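Local coordinates for protein peptidase M28 (Shewanella amazonensis SB2B, PDB 3IIB) that probably acts as a zinc-dependent carboxypeptidase or dipeptidase of the M28 family, with two zinc ions bound in its active site, at residues A[154-167]-A[184-198]. Numbering follows the deposited sequence.
Sequences RSRGAVAAAEKGAV and TGMMRYEEGVTAIPA
R154 lays its guanidinium along the backbone of 185-186, with G185 CA over one face and the carbonyl oxygen of M186 at the edge. R154 NE donates to M186 O at 2.9 Å in a nearly straight bond (164°), while NH2 adds a weak one to the same oxygen. The bend at chi3 (75°) turns the group flat against G185, where any side chain would collide with it. A water joins R154 NH1 to T184 O, and NH1 is also bonded to Y147 OH. With an alanine at this position, M186 O would probably lose its main donor across the contact and Y147 OH its guanidinium partner. At the next residue, R188 N donates to S155 O (3.1 Å), in the plane of a carbonyl whose oxygen V159 N, at the kink of the helix, does not take up. Farther along, A158 CB meets M187 CE and A198 CB, and V159 CG2 lies 3.5 Å from R188 O. I196 CG1 stands between its backbone N and carbonyl carbon (chi1 62°), which sends CD1 to A158 O at 3.6 Å and on to A161 CB. A162 CB touches both V193 CG1 (3.5 Å) and T194 O. At the outer end E163 OE2 and E190 OE2 are 4.4 Å apart, and a water donating to both probably eases their repulsion. In the second shell, A195 CB and M187 CE cover opposite faces of the Y189 ring, whose OH donates to I196 O at 2.7 Å and is also bonded to I99 N. The helix closes with a Schellman motif at G165. The contact thus lays the later part of the loop between parallel strands 168-172 and 198-201 over helix 145-163; G185 lies beside the zinc ligand H402, whose ND1 is hydrogen-bonded to T184 O, at the edge of the M28 dizinc site.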
# COMPACT_ATOMS: atom_id res chain seq x y z
N ARG A 154 -11.48 -6.76 -16.28
CA ARG A 154 -10.60 -7.81 -15.84
C ARG A 154 -11.05 -9.18 -16.35
O ARG A 154 -10.25 -9.98 -16.86
CB ARG A 154 -10.50 -7.83 -14.29
CG ARG A 154 -9.44 -8.80 -13.75
CD ARG A 154 -9.65 -9.08 -12.28
NE ARG A 154 -10.78 -9.97 -12.15
CZ ARG A 154 -11.72 -9.89 -11.21
NH1 ARG A 154 -11.67 -8.96 -10.27
NH2 ARG A 154 -12.72 -10.73 -11.22
N SER A 155 -12.33 -9.47 -16.18
CA SER A 155 -12.91 -10.77 -16.58
C SER A 155 -12.84 -11.05 -18.08
O SER A 155 -12.56 -12.18 -18.52
CB SER A 155 -14.38 -10.85 -16.17
OG SER A 155 -14.53 -10.65 -14.79
N ARG A 156 -13.10 -10.01 -18.88
CA ARG A 156 -13.30 -10.19 -20.32
C ARG A 156 -12.40 -9.41 -21.26
O ARG A 156 -12.52 -9.55 -22.49
CB ARG A 156 -14.76 -9.85 -20.61
CG ARG A 156 -15.69 -10.82 -19.87
CD ARG A 156 -17.04 -10.92 -20.53
NE ARG A 156 -17.79 -9.68 -20.43
CZ ARG A 156 -18.43 -9.26 -19.34
NH1 ARG A 156 -18.41 -9.97 -18.21
NH2 ARG A 156 -19.10 -8.11 -19.37
N GLY A 157 -11.49 -8.61 -20.69
CA GLY A 157 -10.63 -7.73 -21.47
C GLY A 157 -9.68 -8.49 -22.36
O GLY A 157 -9.45 -8.09 -23.47
N ALA A 158 -9.09 -9.58 -21.88
CA ALA A 158 -8.12 -10.29 -22.70
C ALA A 158 -8.77 -10.85 -23.98
O ALA A 158 -8.15 -10.87 -25.06
CB ALA A 158 -7.38 -11.40 -21.87
N VAL A 159 -10.01 -11.30 -23.86
CA VAL A 159 -10.72 -11.78 -25.04
C VAL A 159 -10.97 -10.63 -26.03
O VAL A 159 -10.63 -10.73 -27.21
CB VAL A 159 -12.02 -12.46 -24.68
CG1 VAL A 159 -12.86 -12.77 -25.98
CG2 VAL A 159 -11.76 -13.73 -23.89
N ALA A 160 -11.53 -9.54 -25.54
CA ALA A 160 -11.84 -8.40 -26.41
C ALA A 160 -10.59 -7.84 -27.08
O ALA A 160 -10.62 -7.48 -28.25
CB ALA A 160 -12.58 -7.31 -25.60
N ALA A 161 -9.47 -7.78 -26.35
CA ALA A 161 -8.23 -7.27 -26.91
C ALA A 161 -7.68 -8.21 -27.98
O ALA A 161 -7.29 -7.77 -29.04
CB ALA A 161 -7.20 -7.05 -25.81
N ALA A 162 -7.66 -9.51 -27.70
CA ALA A 162 -7.20 -10.50 -28.71
C ALA A 162 -8.01 -10.47 -30.00
O ALA A 162 -7.43 -10.58 -31.09
CB ALA A 162 -7.18 -11.93 -28.15
N GLU A 163 -9.31 -10.25 -29.89
CA GLU A 163 -10.20 -10.10 -31.04
C GLU A 163 -9.79 -8.98 -31.97
O GLU A 163 -10.02 -9.05 -33.17
CB GLU A 163 -11.66 -9.94 -30.60
CG GLU A 163 -12.20 -11.21 -30.02
CD GLU A 163 -13.63 -11.08 -29.51
OE1 GLU A 163 -14.01 -10.00 -28.99
OE2 GLU A 163 -14.37 -12.08 -29.63
N LYS A 164 -9.13 -7.96 -31.40
CA LYS A 164 -8.67 -6.80 -32.17
C LYS A 164 -7.24 -6.89 -32.59
O LYS A 164 -6.72 -5.97 -33.22
CB LYS A 164 -8.88 -5.53 -31.37
CG LYS A 164 -10.23 -5.43 -30.80
CD LYS A 164 -11.32 -5.20 -31.83
CE LYS A 164 -12.69 -5.28 -31.18
NZ LYS A 164 -13.77 -5.09 -32.19
N GLY A 165 -6.59 -8.02 -32.27
CA GLY A 165 -5.22 -8.28 -32.67
C GLY A 165 -4.15 -8.12 -31.59
O GLY A 165 -2.99 -8.39 -31.83
N ALA A 166 -4.56 -7.71 -30.38
CA ALA A 166 -3.62 -7.44 -29.31
C ALA A 166 -2.83 -8.69 -28.98
O ALA A 166 -3.35 -9.80 -29.08
CB ALA A 166 -4.33 -6.91 -28.04
N VAL A 167 -1.57 -8.49 -28.62
CA VAL A 167 -0.70 -9.57 -28.20
C VAL A 167 -0.66 -9.65 -26.68
O VAL A 167 0.02 -10.52 -26.14
CB VAL A 167 0.72 -9.39 -28.75
CG1 VAL A 167 0.71 -9.59 -30.24
CG2 VAL A 167 1.31 -8.00 -28.39
N THR A 184 -5.20 -8.69 -8.52
CA THR A 184 -5.47 -9.86 -9.36
C THR A 184 -6.96 -10.19 -9.34
O THR A 184 -7.78 -9.38 -8.92
CB THR A 184 -4.56 -11.06 -8.94
OG1 THR A 184 -4.57 -12.05 -9.98
CG2 THR A 184 -4.90 -11.65 -7.50
N GLY A 185 -7.30 -11.39 -9.81
CA GLY A 185 -8.69 -11.85 -9.87
C GLY A 185 -8.92 -12.61 -11.16
O GLY A 185 -8.10 -12.56 -12.09
N MSE A 186 -10.04 -13.32 -11.20
CA MSE A 186 -10.28 -14.28 -12.25
C MSE A 186 -10.48 -13.54 -13.57
O MSE A 186 -11.06 -12.42 -13.64
CB MSE A 186 -11.49 -15.13 -11.92
CG MSE A 186 -11.73 -16.25 -12.84
SE MSE A 186 -10.46 -17.52 -12.55
CE MSE A 186 -11.53 -18.84 -13.48
N MSE A 187 -9.98 -14.17 -14.61
CA MSE A 187 -10.37 -13.81 -15.96
C MSE A 187 -10.63 -15.10 -16.72
O MSE A 187 -10.23 -16.20 -16.27
CB MSE A 187 -9.29 -13.01 -16.61
CG MSE A 187 -8.03 -13.72 -16.59
SE MSE A 187 -7.06 -13.52 -18.22
CE MSE A 187 -8.24 -14.08 -19.38
N ARG A 188 -11.37 -14.98 -17.82
CA ARG A 188 -11.72 -16.14 -18.63
C ARG A 188 -11.32 -15.88 -20.07
O ARG A 188 -11.73 -14.89 -20.64
CB ARG A 188 -13.23 -16.41 -18.61
CG ARG A 188 -13.91 -16.43 -17.26
CD ARG A 188 -15.05 -17.43 -17.21
NE ARG A 188 -14.53 -18.78 -16.94
CZ ARG A 188 -14.54 -19.40 -15.75
NH1 ARG A 188 -15.06 -18.82 -14.67
NH2 ARG A 188 -14.02 -20.62 -15.65
N TYR A 189 -10.58 -16.81 -20.65
CA TYR A 189 -10.39 -16.86 -22.07
C TYR A 189 -11.66 -17.46 -22.70
O TYR A 189 -12.50 -18.01 -22.00
CB TYR A 189 -9.17 -17.70 -22.42
CG TYR A 189 -7.88 -17.07 -21.95
CD1 TYR A 189 -7.49 -15.82 -22.43
CD2 TYR A 189 -7.06 -17.71 -21.04
CE1 TYR A 189 -6.29 -15.23 -22.01
CE2 TYR A 189 -5.87 -17.13 -20.61
CZ TYR A 189 -5.47 -15.91 -21.13
OH TYR A 189 -4.30 -15.39 -20.69
N GLU A 190 -11.79 -17.30 -24.00
CA GLU A 190 -12.90 -17.80 -24.76
C GLU A 190 -12.36 -18.76 -25.80
O GLU A 190 -11.43 -18.44 -26.58
CB GLU A 190 -13.64 -16.65 -25.43
CG GLU A 190 -14.87 -17.06 -26.18
CD GLU A 190 -15.64 -15.88 -26.72
OE1 GLU A 190 -15.96 -14.96 -25.94
OE2 GLU A 190 -15.96 -15.87 -27.94
N GLU A 191 -12.93 -19.96 -25.80
CA GLU A 191 -12.60 -20.96 -26.79
C GLU A 191 -12.91 -20.32 -28.15
O GLU A 191 -14.04 -19.82 -28.38
CB GLU A 191 -13.42 -22.25 -26.61
CG GLU A 191 -13.42 -22.87 -25.20
CD GLU A 191 -12.18 -23.69 -24.90
OE1 GLU A 191 -11.08 -23.30 -25.35
OE2 GLU A 191 -12.31 -24.73 -24.20
N GLY A 192 -11.92 -20.35 -29.03
CA GLY A 192 -12.03 -19.77 -30.37
C GLY A 192 -11.17 -18.53 -30.53
O GLY A 192 -10.81 -18.14 -31.66
N VAL A 193 -10.85 -17.88 -29.41
CA VAL A 193 -10.02 -16.67 -29.44
C VAL A 193 -8.67 -16.96 -28.82
O VAL A 193 -8.60 -17.40 -27.66
CB VAL A 193 -10.66 -15.50 -28.70
CG1 VAL A 193 -9.74 -14.27 -28.73
CG2 VAL A 193 -12.03 -15.16 -29.33
N THR A 194 -7.62 -16.63 -29.56
CA THR A 194 -6.24 -16.76 -29.05
C THR A 194 -6.09 -16.17 -27.64
O THR A 194 -6.39 -14.99 -27.40
CB THR A 194 -5.22 -16.14 -29.99
OG1 THR A 194 -5.25 -16.86 -31.22
CG2 THR A 194 -3.77 -16.19 -29.41
N ALA A 195 -5.64 -17.01 -26.71
CA ALA A 195 -5.30 -16.58 -25.35
C ALA A 195 -4.07 -15.69 -25.39
O ALA A 195 -3.09 -15.98 -26.10
CB ALA A 195 -5.06 -17.81 -24.42
N ILE A 196 -4.15 -14.55 -24.71
CA ILE A 196 -3.01 -13.65 -24.62
C ILE A 196 -2.68 -13.34 -23.14
O ILE A 196 -3.56 -13.40 -22.28
CB ILE A 196 -3.25 -12.33 -25.44
CG1 ILE A 196 -4.46 -11.58 -24.87
CG2 ILE A 196 -3.31 -12.64 -26.99
CD1 ILE A 196 -4.64 -10.12 -25.42
N PRO A 197 -1.41 -13.01 -22.84
CA PRO A 197 -1.03 -12.59 -21.49
C PRO A 197 -1.83 -11.38 -21.03
O PRO A 197 -2.08 -10.46 -21.80
CB PRO A 197 0.44 -12.24 -21.62
CG PRO A 197 0.90 -12.85 -22.83
CD PRO A 197 -0.26 -12.94 -23.76
N ALA A 198 -2.20 -11.38 -19.75
CA ALA A 198 -3.14 -10.42 -19.20
C ALA A 198 -2.70 -10.09 -17.77
O ALA A 198 -2.55 -11.00 -16.97
CB ALA A 198 -4.56 -11.02 -19.16
O HOH W 1 -9.45 -7.28 -9.22
O HOH W 2 -7.62 -13.78 -25.25
O HOH W 3 -10.76 -12.28 -20.99
O HOH W 4 -16.39 -13.34 -28.41